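Side-chain contacts in ATPase associated with various cellular activities, AAA_5 (Staphylothermus marinus, PDB 6N0S), which belongs to the McrB restriction-endonuclease ATPases and probably hydrolyses ATP, the piece described here being its N-terminal EVE-like domain: residues A[12-17]-A[159-164]; A[90-95]-A[122-127]; A[96-101]-A[134-139]; A[153-158]-A[171-176]. One frame throughout, in Å; residues are numbered along the deposited sequence.

From the N terminus, strand 12-17 opens contact 1, whose loop spans most of the domain. Within that span, residues 90-95, the start of helix 92-105, open contact 2, and residues 96-101 farther along it open contact 3. Residues 122-127 close contact 2 before residues 134-139 close contact 3, so these two cross; they touch where Tyr90 and Ile95 meet Leu134. Residues 153-158 then open contact 4, residues 159-164 close contact 1, and residues 171-176 close contact 4, so contacts 1 and 4 also cross. Contact 2 joins helices 92-105 and 110-124, contact 3 ties the first of them to the three-stranded sheet, and contacts 1 and 4 fasten the late loop to the five-stranded sheet and the C-terminal helix.

Contact 1 of 4, residues A[12-17]-A[159-164]; sequences YWVEIN and ITWTGR
Ile16 keeps CG1 anti to its carbonyl carbon, beside the backbone N (chi1 -61°), and a nearly extended second torsion then carries CD1 out to Trp161. Trp161 has the same kind of first torsion (chi1 -67°), which turns its indole back toward the strand. The two side chains meet at an oblique angle, with Ile16 CD1 3.7 Å from Trp161 CB and a little farther from CG of the indole. At the far end of that ring Val14 CG2 lies 4.3 Å from Trp161 CH2, so two branched residues, both pointing to the same side of the strand, share one indole. Beta-branched side chains suit this place, because strand backbone tolerates them and their methyls fit against a large ring.

The loop is bent here by a type II beta turn from Trp161 to Arg164, closed by Arg164 N to Trp161 O at 3.0 Å. Gly163 occupies its third position with phi 71°, where glycine is readily accommodated. The turn brings a carbonyl to the strand: Ile16 CB is 3.7 Å from Arg164 O. Ile16 CD1 also lies 4.1 Å from Arg164 CB, while the charged end of Arg164 leads off to a salt bridge with Glu41.

Within the mixed sheet, strand 12-17 runs between strands 54-61 and 166-169. Val14 and Ile16 both rest on Tyr60, Trp161 leans on Val167, and Arg164 reaches helix 39-52, so the turn covers this side of strand 12-17.

Contact 2 of 4, residues A[90-95]-A[122-127]; sequences YSWPEI and RIIRPS
Pro126 lies over one face of the Trp92 indole, its CG 3.6 Å from the centroid of the five-membered ring and only 15° off the ring normal. This is a CH-pi contact: the compact pyrrolidine can set its CG hydrogens close over the electron-rich indole face. The closest pair is Pro126 CG to Trp92 CG, 3.5 Å, and Pro126 CB sits 3.7 Å from Trp92 CB, so the pyrrolidine covers the root of the indole rather than its outer end. There Trp92 CZ3 comes 4.4 Å from Ile124 CD1. Trp92 reaches across because its CG is anti to the backbone N (chi1 169°).

The two partners sit at the ends of a helical hairpin: the start of helix 92-105 meets the chain just beyond helix 110-124, where Arg125 breaks away with positive phi. With an alanine in place of Trp92, Pro126 would probably lose the face it rests on and a gap would open between the start of one helix and the end of the other, beside Trp32.

Polar groups add to the joint. Trp92 N, in the first turn where no earlier helical carbonyl can receive it, donates to water 1 at 3.0 Å, and the same water lies 2.7 Å from Ser127 O. Ser91 is the N-cap, and its N donates to Glu94 OE1 at 3.0 Å, as in one half of a capping box, with the bond arriving from above the carboxylate plane. Pro93 fits this first turn because it needs no N-H there. Ser127 N, beyond the proline, donates to Asp130 OD2.

Contact 3 of 4, residues A[96-101]-A[134-139]; sequences KKVLRK and LFRLAE
Leu134 faces Val98 and Leu99 from CB to its methyl tips, on a helix laid along the three-stranded antiparallel sheet of this EVE-like, PUA-related domain. Helix 96-101 runs over strand 134-136 at 11.2 Å between axes, with their directions only 20° apart, so the neighbours Val98 and Leu99 both face Leu134, and Val98 also meets Arg136. Leu134 belongs to the middle strand of the sheet, and its CB touches Tyr90 of strand 89-90 and Ile95, one turn before Leu99 on the helix. From CB the side chain continues with CG anti to the backbone N (chi1 176°), carrying the fork away from the sheet and up to the helix. There the branches part: CD1 lies 4.0 Å from Leu99 CD2, and CD2 lies 3.7 Å from Val98 CG1. Leucine suits this place because its two methyls can each meet a different helix residue.

Leu99 and Leu134 run past each other in opposite directions, whereas Val98 comes at a slant. Leu99 is the more deeply set of the two helix residues, its side chain also packed on Thr30 and Trp32 of strand 30-34 and on Phe117 of the second helix. Val98 lies nearer the border, where a short branched side chain covers the leucine without projecting far.

At that border Arg136 extends toward the helix, its chain bent at chi3, and crosses Val98 at about a right angle. The contact is apolar on the helix side: Val98 CG1, which already touches Leu134, is 3.9 Å from Arg136 NH2.

Contact 4 of 4, residues A[153-158]-A[171-176]; sequences RDIISH and PEDYEA
The carboxylate of Asp173 is the flat group that meets Ile155 and Ile156: Ile156 CG2 stands over one of its faces, 3.9 Å from Asp173 CG, and Ile155 CG2 approaches OD1 from the same side at 3.6 Å. Arg170, just before the helix, forms a salt bridge with OD1. The setting is the short C-terminal helix 171-178 packed against the irregular loop that follows strand 138-148. Pro171 suits the first turn of that helix, where a missing N-H costs nothing, and Asp173 in the same turn lies close to the helix start, which together with Arg170 would probably favour its negative charge.

Asp173 and Ala176 are three residues apart, hence on one side of the helix, and both point at the loop. Ile155 serves both. With its CG2 anti to the backbone N (CG1 at chi1 -69°), that methyl is directed between them and lies 4.2 Å from Ala176 CB. Alanine fits because its single methyl lets the loop come close to the helix. Ile155 and Asp173 pass each other in opposite directions, so the isoleucine CG2 lies beside the oxygen OD1, a van der Waals contact and not a polar bond.

Ile156 divides its two branches. CG2 touches the aspartate, 3.7 Å from Asp173 CB, while CG1, held between the backbone N and the carbonyl carbon (chi1 48°), leads away from the helix toward Tyr149 and Trp161. A beta-branched residue can therefore bridge helix and loop from one position, ending with Ile156 CD1 packed against CH2 of the Trp161 indole.

Contact 1 of 4, residues A[12-17]-A[159-164]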
# COMPACT_ATOMS: atom_id res chain seq x y z
N TYR A 12 -4.63 -3.84 -11.21
CA TYR A 12 -3.35 -3.22 -10.93
C TYR A 12 -3.59 -1.98 -10.09
O TYR A 12 -4.38 -1.11 -10.49
CB TYR A 12 -2.64 -2.86 -12.23
CG TYR A 12 -2.56 -4.06 -13.14
CD1 TYR A 12 -1.60 -5.05 -12.93
CD2 TYR A 12 -3.48 -4.24 -14.18
CE1 TYR A 12 -1.53 -6.16 -13.73
CE2 TYR A 12 -3.41 -5.35 -15.00
CZ TYR A 12 -2.44 -6.30 -14.77
OH TYR A 12 -2.38 -7.40 -15.58
N TRP A 13 -2.96 -1.93 -8.90
CA TRP A 13 -3.08 -0.81 -7.97
C TRP A 13 -1.69 -0.37 -7.54
O TRP A 13 -0.73 -1.16 -7.60
CB TRP A 13 -3.92 -1.17 -6.72
CG TRP A 13 -5.37 -1.36 -7.02
CD1 TRP A 13 -5.93 -2.37 -7.73
CD2 TRP A 13 -6.46 -0.49 -6.63
NE1 TRP A 13 -7.30 -2.19 -7.81
CE2 TRP A 13 -7.64 -1.05 -7.14
CE3 TRP A 13 -6.53 0.68 -5.89
CZ2 TRP A 13 -8.88 -0.44 -6.93
CZ3 TRP A 13 -7.73 1.25 -5.67
CH2 TRP A 13 -8.90 0.71 -6.20
N VAL A 14 -1.58 0.90 -7.14
CA VAL A 14 -0.35 1.47 -6.57
C VAL A 14 -0.59 1.81 -5.11
O VAL A 14 -1.60 2.41 -4.76
CB VAL A 14 0.10 2.73 -7.32
CG1 VAL A 14 1.27 3.42 -6.60
CG2 VAL A 14 0.53 2.39 -8.75
N GLU A 15 0.34 1.42 -4.26
CA GLU A 15 0.37 1.85 -2.87
C GLU A 15 1.29 3.06 -2.77
O GLU A 15 2.47 2.98 -3.14
CB GLU A 15 0.89 0.72 -1.96
CG GLU A 15 0.88 1.08 -0.47
CD GLU A 15 1.80 0.24 0.42
OE1 GLU A 15 2.93 -0.09 0.02
OE2 GLU A 15 1.38 -0.09 1.55
N ILE A 16 0.76 4.16 -2.24
CA ILE A 16 1.49 5.42 -2.10
C ILE A 16 1.98 5.58 -0.65
O ILE A 16 1.18 5.57 0.29
CB ILE A 16 0.60 6.59 -2.54
CG1 ILE A 16 0.22 6.42 -4.01
CG2 ILE A 16 1.36 7.91 -2.36
CD1 ILE A 16 -0.92 7.18 -4.37
N ASN A 17 3.29 5.68 -0.48
CA ASN A 17 3.95 5.86 0.82
C ASN A 17 4.55 7.27 0.82
O ASN A 17 5.64 7.50 0.32
CB ASN A 17 5.01 4.78 1.02
CG ASN A 17 4.42 3.38 1.05
OD1 ASN A 17 3.98 2.91 2.09
ND2 ASN A 17 4.41 2.70 -0.10
N ILE A 159 -0.92 13.73 -10.38
CA ILE A 159 -1.68 14.81 -9.76
C ILE A 159 -2.98 14.29 -9.13
O ILE A 159 -3.49 14.89 -8.18
CB ILE A 159 -1.93 15.92 -10.81
CG1 ILE A 159 -2.52 17.17 -10.15
CG2 ILE A 159 -2.85 15.44 -11.94
CD1 ILE A 159 -1.66 17.72 -9.07
N THR A 160 -3.50 13.16 -9.61
CA THR A 160 -4.73 12.62 -9.06
C THR A 160 -4.50 11.80 -7.81
O THR A 160 -5.48 11.40 -7.17
CB THR A 160 -5.49 11.78 -10.10
OG1 THR A 160 -4.81 10.56 -10.37
CG2 THR A 160 -5.65 12.53 -11.40
N TRP A 161 -3.24 11.58 -7.43
CA TRP A 161 -2.85 10.76 -6.29
C TRP A 161 -2.81 11.54 -4.99
O TRP A 161 -2.55 10.95 -3.93
CB TRP A 161 -1.47 10.14 -6.57
CG TRP A 161 -1.49 9.16 -7.68
CD1 TRP A 161 -2.56 8.83 -8.46
CD2 TRP A 161 -0.39 8.37 -8.17
NE1 TRP A 161 -2.21 7.87 -9.37
CE2 TRP A 161 -0.89 7.58 -9.23
CE3 TRP A 161 0.96 8.25 -7.81
CZ2 TRP A 161 -0.09 6.70 -9.94
CZ3 TRP A 161 1.75 7.37 -8.51
CH2 TRP A 161 1.22 6.59 -9.56
N THR A 162 -3.07 12.84 -5.04
CA THR A 162 -2.92 13.67 -3.85
C THR A 162 -3.81 13.16 -2.73
O THR A 162 -5.01 12.95 -2.92
CB THR A 162 -3.26 15.13 -4.19
OG1 THR A 162 -2.51 15.53 -5.35
CG2 THR A 162 -2.88 16.03 -3.06
N GLY A 163 -3.21 12.94 -1.57
CA GLY A 163 -3.94 12.47 -0.41
C GLY A 163 -4.43 11.05 -0.47
O GLY A 163 -5.32 10.68 0.31
N ARG A 164 -3.94 10.25 -1.41
CA ARG A 164 -4.39 8.88 -1.56
C ARG A 164 -3.40 7.92 -0.94
O ARG A 164 -2.22 8.20 -0.86
CB ARG A 164 -4.55 8.54 -3.04
CG ARG A 164 -5.52 9.45 -3.79
CD ARG A 164 -6.92 9.15 -3.47
NE ARG A 164 -7.83 9.95 -4.29
CZ ARG A 164 -9.15 9.88 -4.17
NH1 ARG A 164 -9.70 9.06 -3.26
NH2 ARG A 164 -9.93 10.65 -4.92

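Contact 2 of 4, residues A[90-95]-A[122-127]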
# COMPACT_ATOMS: atom_id res chain seq x y z
N TYR A 90 -10.17 -4.19 12.21
CA TYR A 90 -9.36 -4.13 13.42
C TYR A 90 -9.46 -2.78 14.10
O TYR A 90 -9.64 -1.75 13.45
CB TYR A 90 -7.88 -4.36 13.13
CG TYR A 90 -7.55 -5.69 12.52
CD1 TYR A 90 -7.61 -5.89 11.15
CD2 TYR A 90 -7.15 -6.75 13.32
CE1 TYR A 90 -7.29 -7.13 10.60
CE2 TYR A 90 -6.84 -7.97 12.78
CZ TYR A 90 -6.89 -8.15 11.43
OH TYR A 90 -6.57 -9.38 10.91
N SER A 91 -9.31 -2.78 15.42
CA SER A 91 -9.00 -1.52 16.08
C SER A 91 -7.50 -1.25 15.96
O SER A 91 -6.74 -2.05 15.45
CB SER A 91 -9.41 -1.56 17.55
OG SER A 91 -8.59 -2.44 18.26
N TRP A 92 -7.10 -0.07 16.42
CA TRP A 92 -5.69 0.34 16.32
C TRP A 92 -4.80 -0.53 17.19
O TRP A 92 -3.77 -1.02 16.69
CB TRP A 92 -5.61 1.83 16.69
CG TRP A 92 -4.23 2.38 16.90
CD1 TRP A 92 -3.75 2.97 18.03
CD2 TRP A 92 -3.17 2.44 15.94
NE1 TRP A 92 -2.46 3.40 17.84
CE2 TRP A 92 -2.08 3.08 16.57
CE3 TRP A 92 -3.04 2.00 14.61
CZ2 TRP A 92 -0.88 3.30 15.92
CZ3 TRP A 92 -1.84 2.22 13.97
CH2 TRP A 92 -0.76 2.85 14.63
N PRO A 93 -5.13 -0.81 18.45
CA PRO A 93 -4.25 -1.69 19.22
C PRO A 93 -4.16 -3.07 18.61
O PRO A 93 -3.08 -3.67 18.59
CB PRO A 93 -4.87 -1.68 20.62
CG PRO A 93 -5.72 -0.44 20.66
CD PRO A 93 -6.22 -0.25 19.27
N GLU A 94 -5.26 -3.58 18.06
CA GLU A 94 -5.27 -4.92 17.48
C GLU A 94 -4.38 -4.99 16.25
O GLU A 94 -3.61 -5.93 16.07
CB GLU A 94 -6.70 -5.32 17.10
CG GLU A 94 -7.64 -5.61 18.25
CD GLU A 94 -9.12 -5.61 17.81
OE1 GLU A 94 -9.43 -5.54 16.59
OE2 GLU A 94 -9.98 -5.65 18.70
N ILE A 95 -4.51 -4.02 15.33
CA ILE A 95 -3.75 -4.15 14.10
C ILE A 95 -2.26 -3.89 14.36
O ILE A 95 -1.41 -4.49 13.72
CB ILE A 95 -4.31 -3.25 12.99
CG1 ILE A 95 -3.79 -3.72 11.62
CG2 ILE A 95 -3.98 -1.78 13.22
CD1 ILE A 95 -4.46 -3.07 10.47
N ARG A 122 1.31 9.84 14.95
CA ARG A 122 1.35 11.29 14.80
C ARG A 122 0.36 11.78 13.75
O ARG A 122 -0.23 12.85 13.89
CB ARG A 122 2.75 11.74 14.37
CG ARG A 122 3.79 11.70 15.44
CD ARG A 122 5.04 12.33 14.92
NE ARG A 122 4.85 13.76 14.74
CZ ARG A 122 4.87 14.65 15.73
NH1 ARG A 122 5.09 14.28 16.99
NH2 ARG A 122 4.68 15.93 15.44
N ILE A 123 0.18 11.01 12.68
CA ILE A 123 -0.51 11.49 11.50
C ILE A 123 -1.99 11.12 11.48
O ILE A 123 -2.83 11.93 11.10
CB ILE A 123 0.24 10.98 10.25
CG1 ILE A 123 1.56 11.73 10.16
CG2 ILE A 123 -0.56 11.20 8.96
CD1 ILE A 123 2.53 11.07 9.30
N ILE A 124 -2.35 9.90 11.88
CA ILE A 124 -3.73 9.46 11.73
C ILE A 124 -4.57 9.56 13.01
O ILE A 124 -5.81 9.61 12.91
CB ILE A 124 -3.82 8.02 11.16
CG1 ILE A 124 -3.14 7.00 12.06
CG2 ILE A 124 -3.24 7.98 9.77
CD1 ILE A 124 -3.32 5.59 11.56
N ARG A 125 -3.95 9.60 14.18
CA ARG A 125 -4.64 9.82 15.46
C ARG A 125 -5.90 8.98 15.60
O ARG A 125 -7.01 9.51 15.58
CB ARG A 125 -4.96 11.30 15.62
CG ARG A 125 -3.71 12.18 15.44
CD ARG A 125 -4.00 13.67 15.52
NE ARG A 125 -4.73 14.16 14.35
CZ ARG A 125 -4.19 14.43 13.17
NH1 ARG A 125 -2.88 14.26 12.97
NH2 ARG A 125 -4.94 14.86 12.17
N PRO A 126 -5.78 7.67 15.78
CA PRO A 126 -6.97 6.83 15.92
C PRO A 126 -7.71 7.13 17.20
O PRO A 126 -7.16 7.62 18.18
CB PRO A 126 -6.40 5.41 15.94
CG PRO A 126 -5.00 5.53 15.46
CD PRO A 126 -4.55 6.88 15.90
N SER A 127 -8.99 6.80 17.18
CA SER A 127 -9.82 6.75 18.36
C SER A 127 -10.21 5.30 18.62
O SER A 127 -9.99 4.42 17.78
CB SER A 127 -11.07 7.61 18.18
OG SER A 127 -12.01 6.97 17.33
O HOH W 1 -9.24 1.95 17.01

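Contact 3 of 4, residues A[96-101]-A[134-139]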
# COMPACT_ATOMS: atom_id res chain seq x y z
N LYS A 96 -1.94 -2.98 15.28
CA LYS A 96 -0.54 -2.79 15.73
C LYS A 96 0.12 -4.11 16.12
O LYS A 96 1.30 -4.34 15.84
CB LYS A 96 -0.48 -1.93 16.98
CG LYS A 96 -0.50 -0.50 16.82
CD LYS A 96 -0.64 0.04 18.24
CE LYS A 96 0.46 1.03 18.57
NZ LYS A 96 1.73 0.34 18.83
N LYS A 97 -0.61 -4.92 16.88
CA LYS A 97 -0.06 -6.17 17.37
C LYS A 97 0.10 -7.17 16.24
O LYS A 97 1.08 -7.91 16.19
CB LYS A 97 -0.98 -6.67 18.49
CG LYS A 97 -0.57 -7.95 19.16
CD LYS A 97 -1.54 -8.29 20.30
CE LYS A 97 -1.16 -9.59 21.00
NZ LYS A 97 0.09 -9.43 21.84
N VAL A 98 -0.84 -7.19 15.29
CA VAL A 98 -0.71 -8.08 14.14
C VAL A 98 0.45 -7.66 13.25
O VAL A 98 1.23 -8.49 12.77
CB VAL A 98 -2.03 -8.10 13.35
CG1 VAL A 98 -1.83 -8.83 12.03
CG2 VAL A 98 -3.15 -8.72 14.18
N LEU A 99 0.55 -6.36 12.98
CA LEU A 99 1.65 -5.87 12.14
C LEU A 99 3.00 -6.06 12.81
O LEU A 99 3.99 -6.42 12.14
CB LEU A 99 1.45 -4.39 11.82
CG LEU A 99 0.19 -4.07 10.99
CD1 LEU A 99 -0.08 -2.55 10.95
CD2 LEU A 99 0.39 -4.63 9.62
N ARG A 100 3.09 -5.81 14.11
CA ARG A 100 4.39 -6.00 14.79
C ARG A 100 4.88 -7.43 14.64
O ARG A 100 6.06 -7.68 14.37
CB ARG A 100 4.27 -5.62 16.28
CG ARG A 100 5.57 -5.92 17.14
CD ARG A 100 5.48 -5.33 18.58
NE ARG A 100 5.41 -3.87 18.59
CZ ARG A 100 6.43 -3.03 18.57
NH1 ARG A 100 7.69 -3.48 18.56
NH2 ARG A 100 6.19 -1.73 18.57
N LYS A 101 3.98 -8.40 14.81
CA LYS A 101 4.35 -9.80 14.60
C LYS A 101 4.81 -10.03 13.17
O LYS A 101 5.84 -10.66 12.93
CB LYS A 101 3.19 -10.72 14.97
CG LYS A 101 3.40 -12.17 14.56
CD LYS A 101 2.33 -13.06 15.19
CE LYS A 101 2.20 -14.39 14.46
NZ LYS A 101 3.53 -15.03 14.21
N LEU A 134 -6.75 -4.56 6.61
CA LEU A 134 -5.46 -5.21 6.45
C LEU A 134 -5.53 -6.23 5.34
O LEU A 134 -6.37 -7.13 5.37
CB LEU A 134 -5.06 -5.91 7.75
CG LEU A 134 -3.77 -6.73 7.75
CD1 LEU A 134 -2.61 -5.90 7.37
CD2 LEU A 134 -3.59 -7.29 9.13
N PHE A 135 -4.62 -6.12 4.39
CA PHE A 135 -4.41 -7.14 3.38
C PHE A 135 -3.00 -7.69 3.53
O PHE A 135 -2.03 -6.92 3.63
CB PHE A 135 -4.59 -6.57 1.96
CG PHE A 135 -5.99 -6.13 1.66
CD1 PHE A 135 -6.99 -7.06 1.42
CD2 PHE A 135 -6.31 -4.80 1.61
CE1 PHE A 135 -8.27 -6.68 1.11
CE2 PHE A 135 -7.61 -4.41 1.32
CZ PHE A 135 -8.59 -5.37 1.07
N ARG A 136 -2.87 -9.01 3.51
CA ARG A 136 -1.55 -9.64 3.50
C ARG A 136 -1.11 -9.82 2.04
O ARG A 136 -1.84 -10.43 1.26
CB ARG A 136 -1.60 -10.98 4.23
CG ARG A 136 -1.72 -10.83 5.74
CD ARG A 136 -2.07 -12.14 6.39
NE ARG A 136 -1.41 -12.29 7.68
CZ ARG A 136 -1.94 -11.93 8.85
NH1 ARG A 136 -3.15 -11.39 8.91
NH2 ARG A 136 -1.26 -12.13 9.98
N LEU A 137 0.06 -9.27 1.70
CA LEU A 137 0.69 -9.40 0.40
C LEU A 137 1.65 -10.60 0.38
O LEU A 137 2.02 -11.15 1.41
CB LEU A 137 1.49 -8.14 0.08
CG LEU A 137 0.66 -6.84 0.11
CD1 LEU A 137 1.57 -5.64 -0.06
CD2 LEU A 137 -0.42 -6.88 -0.96
N ALA A 138 2.13 -10.91 -0.82
CA ALA A 138 3.07 -12.00 -1.05
C ALA A 138 3.95 -11.64 -2.22
O ALA A 138 3.56 -10.85 -3.08
CB ALA A 138 2.37 -13.32 -1.37
N GLU A 139 5.16 -12.22 -2.24
CA GLU A 139 6.07 -12.21 -3.39
C GLU A 139 6.62 -10.84 -3.70
O GLU A 139 7.00 -10.58 -4.83
CB GLU A 139 5.39 -12.77 -4.65
CG GLU A 139 4.65 -14.12 -4.47
CD GLU A 139 3.77 -14.51 -5.70
OE1 GLU A 139 4.11 -14.13 -6.86
OE2 GLU A 139 2.73 -15.19 -5.51

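Contact 4 of 4, residues A[153-158]-A[171-176]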
# COMPACT_ATOMS: atom_id res chain seq x y z
N ARG A 153 6.18 10.04 -16.01
CA ARG A 153 5.32 11.13 -15.57
C ARG A 153 4.25 11.46 -16.60
O ARG A 153 3.19 11.99 -16.24
CB ARG A 153 6.17 12.37 -15.27
CG ARG A 153 6.97 12.91 -16.44
CD ARG A 153 7.80 14.15 -16.05
NE ARG A 153 6.98 15.17 -15.38
CZ ARG A 153 7.10 15.54 -14.10
NH1 ARG A 153 8.02 14.99 -13.31
NH2 ARG A 153 6.30 16.47 -13.60
N ASP A 154 4.49 11.18 -17.88
CA ASP A 154 3.53 11.48 -18.92
C ASP A 154 2.62 10.31 -19.21
O ASP A 154 1.76 10.41 -20.09
CB ASP A 154 4.27 11.93 -20.19
CG ASP A 154 4.89 13.34 -20.04
OD1 ASP A 154 4.21 14.22 -19.48
OD2 ASP A 154 6.06 13.55 -20.44
N ILE A 155 2.74 9.24 -18.44
CA ILE A 155 1.98 8.01 -18.62
C ILE A 155 0.94 7.84 -17.52
O ILE A 155 -0.25 7.66 -17.80
CB ILE A 155 2.93 6.80 -18.68
CG1 ILE A 155 3.74 6.85 -19.96
CG2 ILE A 155 2.15 5.49 -18.56
CD1 ILE A 155 5.01 6.06 -19.88
N ILE A 156 1.39 7.88 -16.27
CA ILE A 156 0.49 7.86 -15.12
C ILE A 156 0.18 9.29 -14.71
O ILE A 156 0.86 10.23 -15.14
CB ILE A 156 1.07 7.03 -13.95
CG1 ILE A 156 2.54 7.41 -13.63
CG2 ILE A 156 1.00 5.53 -14.27
CD1 ILE A 156 2.73 8.61 -12.69
N SER A 157 -0.83 9.49 -13.87
CA SER A 157 -1.26 10.84 -13.53
C SER A 157 -1.08 11.05 -12.03
O SER A 157 -2.02 10.88 -11.24
CB SER A 157 -2.71 11.09 -13.98
OG SER A 157 -2.93 12.49 -13.96
N HIS A 158 0.11 11.47 -11.66
CA HIS A 158 0.45 11.68 -10.25
C HIS A 158 -0.44 12.74 -9.61
O HIS A 158 -0.73 12.65 -8.41
CB HIS A 158 1.94 12.05 -10.17
CG HIS A 158 2.42 12.41 -8.80
ND1 HIS A 158 2.30 13.68 -8.28
CD2 HIS A 158 3.09 11.69 -7.87
CE1 HIS A 158 2.83 13.71 -7.07
NE2 HIS A 158 3.32 12.52 -6.80
N PRO A 171 -3.97 -1.52 -17.07
CA PRO A 171 -3.00 -2.60 -17.36
C PRO A 171 -1.76 -2.10 -18.08
O PRO A 171 -0.65 -2.53 -17.77
CB PRO A 171 -3.80 -3.59 -18.21
CG PRO A 171 -5.23 -3.44 -17.70
CD PRO A 171 -5.36 -1.94 -17.36
N GLU A 172 -1.92 -1.17 -19.00
CA GLU A 172 -0.78 -0.66 -19.74
C GLU A 172 0.13 0.21 -18.86
O GLU A 172 1.32 0.35 -19.15
CB GLU A 172 -1.28 0.10 -20.97
CG GLU A 172 -2.18 1.26 -20.65
CD GLU A 172 -3.67 0.98 -20.86
OE1 GLU A 172 -4.35 1.95 -21.28
OE2 GLU A 172 -4.16 -0.16 -20.59
N ASP A 173 -0.41 0.81 -17.78
CA ASP A 173 0.45 1.58 -16.89
C ASP A 173 1.32 0.66 -16.06
O ASP A 173 2.49 0.95 -15.82
CB ASP A 173 -0.38 2.48 -15.95
CG ASP A 173 -1.30 3.43 -16.69
OD1 ASP A 173 -0.95 3.82 -17.82
OD2 ASP A 173 -2.39 3.75 -16.14
N TYR A 174 0.74 -0.45 -15.59
CA TYR A 174 1.51 -1.52 -14.95
C TYR A 174 2.65 -1.99 -15.85
O TYR A 174 3.81 -2.04 -15.42
CB TYR A 174 0.58 -2.68 -14.62
CG TYR A 174 1.36 -3.86 -14.14
CD1 TYR A 174 1.81 -3.93 -12.82
CD2 TYR A 174 1.72 -4.87 -15.02
CE1 TYR A 174 2.57 -4.99 -12.38
CE2 TYR A 174 2.50 -5.94 -14.59
CZ TYR A 174 2.92 -5.99 -13.28
OH TYR A 174 3.66 -7.07 -12.86
N GLU A 175 2.34 -2.37 -17.08
CA GLU A 175 3.37 -2.83 -18.00
C GLU A 175 4.42 -1.77 -18.23
O GLU A 175 5.61 -2.09 -18.39
CB GLU A 175 2.74 -3.25 -19.33
CG GLU A 175 1.90 -4.50 -19.22
CD GLU A 175 1.68 -5.20 -20.56
OE1 GLU A 175 1.70 -4.53 -21.61
OE2 GLU A 175 1.46 -6.43 -20.54
N ALA A 176 4.03 -0.50 -18.23
CA ALA A 176 5.01 0.56 -18.47
C ALA A 176 6.03 0.64 -17.33
O ALA A 176 7.23 0.85 -17.57
CB ALA A 176 4.30 1.90 -18.63